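Local coordinates for protein malonyl CoA reductase (malonate semialdehyde-forming) (Sulfolobus tokodaii, PDB 2EP5) that probably catalyses the NADPH-dependent reduction of malonyl-CoA to malonate semialdehyde, as a member of the aspartate-semialdehyde dehydrogenase family, at residues 120-124 with 331-336; 149-153 with 208-212; 241-245 with 323-329. The contacts are given in a common frame with arbitrary orientation. Residue numbers count along the deposited sequence, not the author numbering.

Contact 1: residues 120-124 with 331-336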
loop_
_atom_site.group_PDB
_atom_site.type_symbol
_atom_site.label_atom_id
_atom_site.label_comp_id
_atom_site.label_asym_id
_atom_site.label_seq_id
_atom_site.Cartn_x
_atom_site.Cartn_y
_atom_site.Cartn_z
ATOM N N ILE A 120 -21.043 28.424 0.760
ATOM C CA ILE A 120 -22.117 27.466 0.586
ATOM C C ILE A 120 -21.867 25.973 0.515
ATOM O O ILE A 120 -20.921 25.497 -0.107
ATOM C CB ILE A 120 -22.963 27.825 -0.665
ATOM C CG1 ILE A 120 -23.434 29.282 -0.582
ATOM C CG2 ILE A 120 -24.177 26.898 -0.768
ATOM C CD1 ILE A 120 -24.273 29.590 0.642
ATOM N N ASN A 121 -22.768 25.260 1.186
ATOM C CA ASN A 121 -22.852 23.809 1.200
ATOM C C ASN A 121 -24.376 23.741 1.121
ATOM O O ASN A 121 -25.068 23.792 2.141
ATOM C CB ASN A 121 -22.342 23.191 2.506
ATOM C CG ASN A 121 -22.199 21.676 2.398
ATOM O OD1 ASN A 121 -22.608 21.083 1.396
ATOM N ND2 ASN A 121 -21.623 21.045 3.423
ATOM N N PRO A 122 -24.911 23.653 -0.110
ATOM C CA PRO A 122 -26.338 23.597 -0.458
ATOM C C PRO A 122 -27.332 23.203 0.640
ATOM O O PRO A 122 -28.081 24.042 1.139
ATOM C CB PRO A 122 -26.354 22.649 -1.649
ATOM C CG PRO A 122 -25.099 23.025 -2.358
ATOM C CD PRO A 122 -24.099 23.112 -1.220
ATOM N N GLU A 123 -27.345 21.928 1.005
ATOM C CA GLU A 123 -28.259 21.436 2.029
ATOM C C GLU A 123 -28.143 22.172 3.361
ATOM O O GLU A 123 -29.138 22.421 4.035
ATOM C CB GLU A 123 -28.027 19.936 2.273
ATOM C CG GLU A 123 -28.412 19.021 1.114
ATOM C CD GLU A 123 -27.308 18.842 0.084
ATOM O OE1 GLU A 123 -26.403 19.694 0.013
ATOM O OE2 GLU A 123 -27.353 17.853 -0.673
ATOM N N ILE A 124 -26.926 22.534 3.732
ATOM C CA ILE A 124 -26.682 23.185 5.009
ATOM C C ILE A 124 -27.072 24.662 5.156
ATOM O O ILE A 124 -27.732 25.032 6.129
ATOM C CB ILE A 124 -25.194 23.020 5.401
ATOM C CG1 ILE A 124 -24.777 21.555 5.238
ATOM C CG2 ILE A 124 -24.972 23.456 6.838
ATOM C CD1 ILE A 124 -25.640 20.574 6.013
ATOM N N ARG A 331 -18.509 15.618 -2.904
ATOM C CA ARG A 331 -19.186 16.341 -1.840
ATOM C C ARG A 331 -18.282 17.468 -1.344
ATOM O O ARG A 331 -18.750 18.556 -1.014
ATOM C CB ARG A 331 -19.476 15.409 -0.667
ATOM C CG ARG A 331 -20.304 16.059 0.423
ATOM C CD ARG A 331 -21.735 16.128 -0.045
ATOM N NE ARG A 331 -22.368 17.399 0.250
ATOM C CZ ARG A 331 -23.623 17.682 -0.065
ATOM N NH1 ARG A 331 -24.370 16.779 -0.684
ATOM N NH2 ARG A 331 -24.135 18.861 0.246
ATOM N N GLY A 332 -16.984 17.192 -1.304
ATOM C CA GLY A 332 -16.034 18.165 -0.811
ATOM C C GLY A 332 -15.523 19.217 -1.769
ATOM O O GLY A 332 -14.775 20.093 -1.345
ATOM N N ALA A 333 -15.900 19.140 -3.046
ATOM C CA ALA A 333 -15.439 20.121 -4.027
ATOM C C ALA A 333 -16.299 20.217 -5.289
ATOM O O ALA A 333 -17.211 21.044 -5.348
ATOM C CB ALA A 333 -13.991 19.837 -4.407
ATOM N N ALA A 334 -16.008 19.375 -6.286
ATOM C CA ALA A 334 -16.725 19.374 -7.569
ATOM C C ALA A 334 -18.247 19.405 -7.481
ATOM O O ALA A 334 -18.892 20.314 -8.008
ATOM C CB ALA A 334 -16.294 18.175 -8.410
ATOM N N GLY A 335 -18.817 18.405 -6.821
ATOM C CA GLY A 335 -20.255 18.323 -6.692
ATOM C C GLY A 335 -20.939 19.462 -5.961
ATOM O O GLY A 335 -22.039 19.855 -6.350
ATOM N N ILE A 336 -20.326 20.004 -4.909
ATOM C CA ILE A 336 -20.998 21.094 -4.196
ATOM C C ILE A 336 -20.954 22.416 -4.952
ATOM O O ILE A 336 -21.845 23.239 -4.799
ATOM C CB ILE A 336 -20.438 21.319 -2.768
ATOM C CG1 ILE A 336 -18.921 21.400 -2.797
ATOM C CG2 ILE A 336 -20.924 20.232 -1.853
ATOM C CD1 ILE A 336 -18.344 21.882 -1.506
#
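A bidentate salt bridge and a short apolar patch join 120-124, in the Rossmann-type NAD(P)-binding domain, to 331-336, where the chain leaves the dimerisation-domain sheet and enters helix 334-347. Arg331 starts from a t chi1, bends at chi2 (p) and again at chi3 (-137°, between wells), which brings its guanidinium across to the other segment. Glu123 meets it end-on, its own chain folded at chi1 (m) and chi2 (p): Arg331 NH2 bonds to Glu123 OE1 at 2.4 Å, a very short distance, and Arg331 NH1 to Glu123 OE2 at 3.2 Å. These two outer atoms have further partners, NH1 in Met306 O and OE2 in Gln273 NE2, so the ion pair belongs to a wider buried network. Beside the charges, Ile336 points its CA-to-CB bond at 120-124 and rests its CG2 4.3 Å from Pro122 CD. Leu339 and Thr340 of the same helix 334-347 continue this cover over the proline. Asn121, in the t rotamer, brings its OD1 beside both the arginine and the isoleucine, while ND2 turns away to weak hydrogen bonds with Ser157 and Ala154: OD1 lies 3.8 Å from Ile336 CG2 and accepts a nearly straight hydrogen bond from Arg331 NH2 at 2.9 Å.

Contact 2: residues 149-153 with 208-212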
loop_
_atom_site.group_PDB
_atom_site.type_symbol
_atom_site.label_atom_id
_atom_site.label_comp_id
_atom_site.label_asym_id
_atom_site.label_seq_id
_atom_site.Cartn_x
_atom_site.Cartn_y
_atom_site.Cartn_z
ATOM N N PRO A 149 -16.810 25.636 0.917
ATOM C CA PRO A 149 -15.821 25.325 1.949
ATOM C C PRO A 149 -14.800 24.231 1.674
ATOM O O PRO A 149 -14.874 23.502 0.682
ATOM C CB PRO A 149 -16.696 24.983 3.153
ATOM C CG PRO A 149 -17.847 24.265 2.506
ATOM C CD PRO A 149 -18.147 25.142 1.297
ATOM N N ASN A 150 -13.837 24.148 2.583
ATOM C CA ASN A 150 -12.796 23.135 2.562
ATOM C C ASN A 150 -13.529 21.787 2.512
ATOM O O ASN A 150 -14.540 21.598 3.201
ATOM C CB ASN A 150 -11.947 23.283 3.837
ATOM C CG ASN A 150 -11.208 22.016 4.215
ATOM O OD1 ASN A 150 -11.733 21.174 4.948
ATOM N ND2 ASN A 150 -9.984 21.874 3.718
ATOM N N CYS A 151 -13.035 20.867 1.688
ATOM C CA CYS A 151 -13.671 19.558 1.530
ATOM C C CYS A 151 -14.001 18.859 2.846
ATOM O O CYS A 151 -15.109 18.345 3.023
ATOM C CB CYS A 151 -12.807 18.648 0.638
ATOM S SG CYS A 151 -11.044 18.603 1.028
ATOM N N THR A 152 -13.055 18.854 3.776
ATOM C CA THR A 152 -13.272 18.213 5.065
ATOM C C THR A 152 -14.377 18.934 5.836
ATOM O O THR A 152 -15.236 18.302 6.453
ATOM C CB THR A 152 -11.989 18.224 5.909
ATOM O OG1 THR A 152 -10.902 17.727 5.121
ATOM C CG2 THR A 152 -12.161 17.350 7.150
ATOM N N ALA A 153 -14.342 20.263 5.798
ATOM C CA ALA A 153 -15.341 21.072 6.478
ATOM C C ALA A 153 -16.711 20.738 5.910
ATOM O O ALA A 153 -17.675 20.529 6.657
ATOM C CB ALA A 153 -15.042 22.553 6.272
ATOM N N ILE A 208 -11.057 24.095 9.179
ATOM C CA ILE A 208 -12.206 23.280 9.538
ATOM C C ILE A 208 -13.030 23.950 10.622
ATOM O O ILE A 208 -14.226 24.177 10.449
ATOM C CB ILE A 208 -11.771 21.874 10.026
ATOM C CG1 ILE A 208 -11.233 21.064 8.842
ATOM C CG2 ILE A 208 -12.949 21.154 10.703
ATOM C CD1 ILE A 208 -10.788 19.662 9.203
ATOM N N ALA A 209 -12.385 24.266 11.740
ATOM C CA ALA A 209 -13.062 24.902 12.865
ATOM C C ALA A 209 -13.747 26.218 12.495
ATOM O O ALA A 209 -14.924 26.410 12.786
ATOM C CB ALA A 209 -12.071 25.128 14.016
ATOM N N LYS A 210 -13.021 27.122 11.854
ATOM C CA LYS A 210 -13.600 28.405 11.478
ATOM C C LYS A 210 -14.725 28.286 10.456
ATOM O O LYS A 210 -15.820 28.822 10.660
ATOM C CB LYS A 210 -12.516 29.340 10.938
ATOM C CG LYS A 210 -11.449 29.696 11.962
ATOM C CD LYS A 210 -10.512 30.786 11.432
ATOM C CE LYS A 210 -9.357 31.042 12.402
ATOM N NZ LYS A 210 -9.850 31.259 13.797
ATOM N N GLU A 211 -14.461 27.586 9.356
ATOM C CA GLU A 211 -15.467 27.423 8.309
ATOM C C GLU A 211 -16.731 26.748 8.815
ATOM O O GLU A 211 -17.833 27.077 8.387
ATOM C CB GLU A 211 -14.885 26.638 7.134
ATOM C CG GLU A 211 -13.955 27.465 6.269
ATOM C CD GLU A 211 -13.334 26.662 5.138
ATOM O OE1 GLU A 211 -14.045 25.833 4.534
ATOM O OE2 GLU A 211 -12.140 26.871 4.849
ATOM N N LEU A 212 -16.575 25.805 9.733
ATOM C CA LEU A 212 -17.728 25.111 10.298
ATOM C C LEU A 212 -18.618 26.140 11.022
ATOM O O LEU A 212 -19.845 26.005 11.071
ATOM C CB LEU A 212 -17.238 24.028 11.265
ATOM C CG LEU A 212 -17.810 22.606 11.161
ATOM C CD1 LEU A 212 -17.879 22.150 9.723
ATOM C CD2 LEU A 212 -16.946 21.669 11.987
#
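Ile208 lays the end of its extended (m, t) side chain against Thr152, with CD1 of Ile208 3.4 Å from CG2 of Thr152, and so covers the first turn of helix 151-160. This helix start is the Asn-Cys-Thr element of the aspartate-semialdehyde dehydrogenases, which presents Cys151, the predicted acyl-thioester nucleophile. Asn150 is its N-cap: Asn150 OD1 accepts from Ala153 N at 2.9 Å, satisfying one of the amides that a helix leaves open at its beginning.

Helix 204-215 packs on this turn through Ile208, Glu211 and Leu212, which lie three and four residues apart and therefore share one side of it. The approach is close, 4.9 Å between the CA atoms of Ala153 and Ile208, and the small methyl of Ala153 lies beside it, its CB 4.4 Å from Ile208 CA; Leu212 CD1 fills in alongside, 3.5 Å from Ala153 O. Cys151 instead directs its CA-to-CB bond away from 208-212, leaving its thiol on the far side of the turn.

The polar ends are held by carboxylates of helix 204-215. Glu204 receives both Asn150 ND2 and Thr152 OG1 on its OE2. Glu211 directs its CA-to-CB bond toward the capped turn; its OE2 forms a salt bridge with Arg112, while OE1 sits 3.1 Å from Pro149 CB and 3.8 Å from Ala153 CB. That same OE1 accepts the backbone amide just ahead of the cysteine, Asn150 N to Glu211 OE1, at 2.6 Å and an almost linear 171°.

Contact 3: residues 241-245 with 323-329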
loop_
_atom_site.group_PDB
_atom_site.type_symbol
_atom_site.label_atom_id
_atom_site.label_comp_id
_atom_site.label_asym_id
_atom_site.label_seq_id
_atom_site.Cartn_x
_atom_site.Cartn_y
_atom_site.Cartn_z
ATOM N N ARG A 241 -6.826 6.637 -1.136
ATOM C CA ARG A 241 -6.893 7.429 -2.357
ATOM C C ARG A 241 -7.963 8.500 -2.264
ATOM O O ARG A 241 -7.680 9.687 -2.406
ATOM C CB ARG A 241 -7.173 6.553 -3.589
ATOM C CG ARG A 241 -6.100 5.515 -3.895
ATOM C CD ARG A 241 -6.446 4.708 -5.137
ATOM N NE ARG A 241 -6.168 5.466 -6.351
ATOM C CZ ARG A 241 -4.986 5.495 -6.959
ATOM N NH1 ARG A 241 -3.975 4.793 -6.472
ATOM N NH2 ARG A 241 -4.811 6.242 -8.042
ATOM N N VAL A 242 -9.192 8.079 -2.011
ATOM C CA VAL A 242 -10.292 9.025 -1.941
ATOM C C VAL A 242 -11.184 8.778 -0.752
ATOM O O VAL A 242 -11.473 7.630 -0.411
ATOM C CB VAL A 242 -11.167 8.940 -3.210
ATOM C CG1 VAL A 242 -12.221 10.054 -3.191
ATOM C CG2 VAL A 242 -10.283 9.019 -4.455
ATOM N N GLY A 243 -11.634 9.864 -0.128
ATOM C CA GLY A 243 -12.520 9.744 1.013
ATOM C C GLY A 243 -11.918 10.276 2.296
ATOM O O GLY A 243 -10.833 9.846 2.705
ATOM N N HIS A 244 -12.613 11.233 2.908
ATOM C CA HIS A 244 -12.190 11.834 4.166
ATOM C C HIS A 244 -13.081 11.312 5.283
ATOM O O HIS A 244 -14.310 11.426 5.226
ATOM C CB HIS A 244 -12.316 13.357 4.122
ATOM C CG HIS A 244 -11.236 14.031 3.339
ATOM N ND1 HIS A 244 -10.154 13.349 2.824
ATOM C CD2 HIS A 244 -11.063 15.329 2.994
ATOM C CE1 HIS A 244 -9.360 14.198 2.198
ATOM N NE2 HIS A 244 -9.889 15.406 2.286
ATOM N N MET A 245 -12.458 10.733 6.298
ATOM C CA MET A 245 -13.200 10.214 7.425
ATOM C C MET A 245 -13.052 11.187 8.591
ATOM O O MET A 245 -12.034 11.877 8.718
ATOM C CB MET A 245 -12.670 8.830 7.807
ATOM C CG MET A 245 -13.353 8.225 9.026
ATOM S SD MET A 245 -13.132 6.435 9.126
ATOM C CE MET A 245 -13.929 5.930 7.607
ATOM N N VAL A 323 -19.085 8.614 13.449
ATOM C CA VAL A 323 -18.082 8.556 12.389
ATOM C C VAL A 323 -18.768 8.874 11.061
ATOM O O VAL A 323 -19.788 8.274 10.707
ATOM C CB VAL A 323 -17.426 7.147 12.292
ATOM C CG1 VAL A 323 -16.439 7.110 11.134
ATOM C CG2 VAL A 323 -16.704 6.806 13.607
ATOM N N VAL A 324 -18.205 9.827 10.331
ATOM C CA VAL A 324 -18.764 10.230 9.052
ATOM C C VAL A 324 -17.718 10.085 7.951
ATOM O O VAL A 324 -16.520 10.251 8.183
ATOM C CB VAL A 324 -19.250 11.687 9.105
ATOM C CG1 VAL A 324 -18.074 12.610 9.400
ATOM C CG2 VAL A 324 -19.925 12.065 7.793
ATOM N N LEU A 325 -18.183 9.772 6.750
ATOM C CA LEU A 325 -17.298 9.593 5.613
ATOM C C LEU A 325 -17.916 10.277 4.407
ATOM O O LEU A 325 -19.132 10.284 4.245
ATOM C CB LEU A 325 -17.113 8.100 5.342
ATOM C CG LEU A 325 -16.081 7.561 4.328
ATOM C CD1 LEU A 325 -16.776 7.098 3.069
ATOM C CD2 LEU A 325 -15.023 8.608 4.026
ATOM N N GLY A 326 -17.070 10.869 3.574
ATOM C CA GLY A 326 -17.546 11.536 2.379
ATOM C C GLY A 326 -16.483 11.579 1.293
ATOM O O GLY A 326 -15.289 11.481 1.576
ATOM N N ASP A 327 -16.919 11.705 0.044
ATOM C CA ASP A 327 -15.999 11.786 -1.086
ATOM C C ASP A 327 -15.504 13.236 -1.089
ATOM O O ASP A 327 -16.276 14.162 -1.364
ATOM C CB ASP A 327 -16.750 11.481 -2.382
ATOM C CG ASP A 327 -15.836 11.398 -3.591
ATOM O OD1 ASP A 327 -14.845 12.158 -3.659
ATOM O OD2 ASP A 327 -16.125 10.579 -4.490
ATOM N N ASN A 328 -14.227 13.432 -0.767
ATOM C CA ASN A 328 -13.641 14.776 -0.719
ATOM C C ASN A 328 -13.583 15.466 -2.087
ATOM O O ASN A 328 -13.497 16.693 -2.164
ATOM C CB ASN A 328 -12.228 14.705 -0.134
ATOM C CG ASN A 328 -11.349 13.724 -0.880
ATOM O OD1 ASN A 328 -11.619 12.517 -0.887
ATOM N ND2 ASN A 328 -10.302 14.231 -1.527
ATOM N N LEU A 329 -13.625 14.682 -3.161
ATOM C CA LEU A 329 -13.572 15.236 -4.516
ATOM C C LEU A 329 -14.925 15.719 -5.039
ATOM O O LEU A 329 -15.002 16.661 -5.835
ATOM C CB LEU A 329 -13.018 14.194 -5.489
ATOM C CG LEU A 329 -11.591 13.689 -5.279
ATOM C CD1 LEU A 329 -11.245 12.727 -6.411
ATOM C CD2 LEU A 329 -10.611 14.867 -5.263
#
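Asn328, Met245 and His244 bury the most surface here. Asn328 turns back from the end of strand 319-326 and sets its CB over one face of the His244 imidazole, a CH-pi contact 3.4 Å from CB to the ring centroid. Its OD1 accepts from Gly243 N at 2.8 Å, and its ND2 reaches Ser181. Just before it, Asp327 OD1 closes an Asx turn with Leu329 N at 2.8 Å. His244 pairs with Gly326 through two backbone bonds, His244 N to Gly326 O at 3.0 Å and Gly326 N to His244 O at 3.3 Å. Met245, opposite Leu325 in the next, non-hydrogen-bonded pair, points to the other face of the sheet, where its CG packs 3.9 Å from Val323 CG1 and its CE 4.2 Å from Leu325 CG; Ile197 of a neighbouring subunit also touches it. This is the central antiparallel pair of the dimerisation-domain sheet, of the glyceraldehyde-3-phosphate dehydrogenase type, that carries the predicted proton-accepting histidine into the active site.

How the contacts relate
The predicted active site lies where contacts 2 and 3 meet: Cys151 SG is 3.6 Å from His244 NE2, and Thr152 OG1 is 3.2 Å from His244 CD2. Contact 1 adjoins both. Its Gly332 O approaches Cys151 CB to 3.1 Å, and Ile120 O comes equally near Pro149 CD. The chain runs directly from contact 3 into contact 1, with probable hydrogen bonds from Gly332 N to Asp327 O (3.1 Å) and from Ala334 N to Leu329 O (2.9 Å). The centres lie 11 to 14 Å apart, and contact 1 closes a loop of chain that encloses the other two, which follow one another in series.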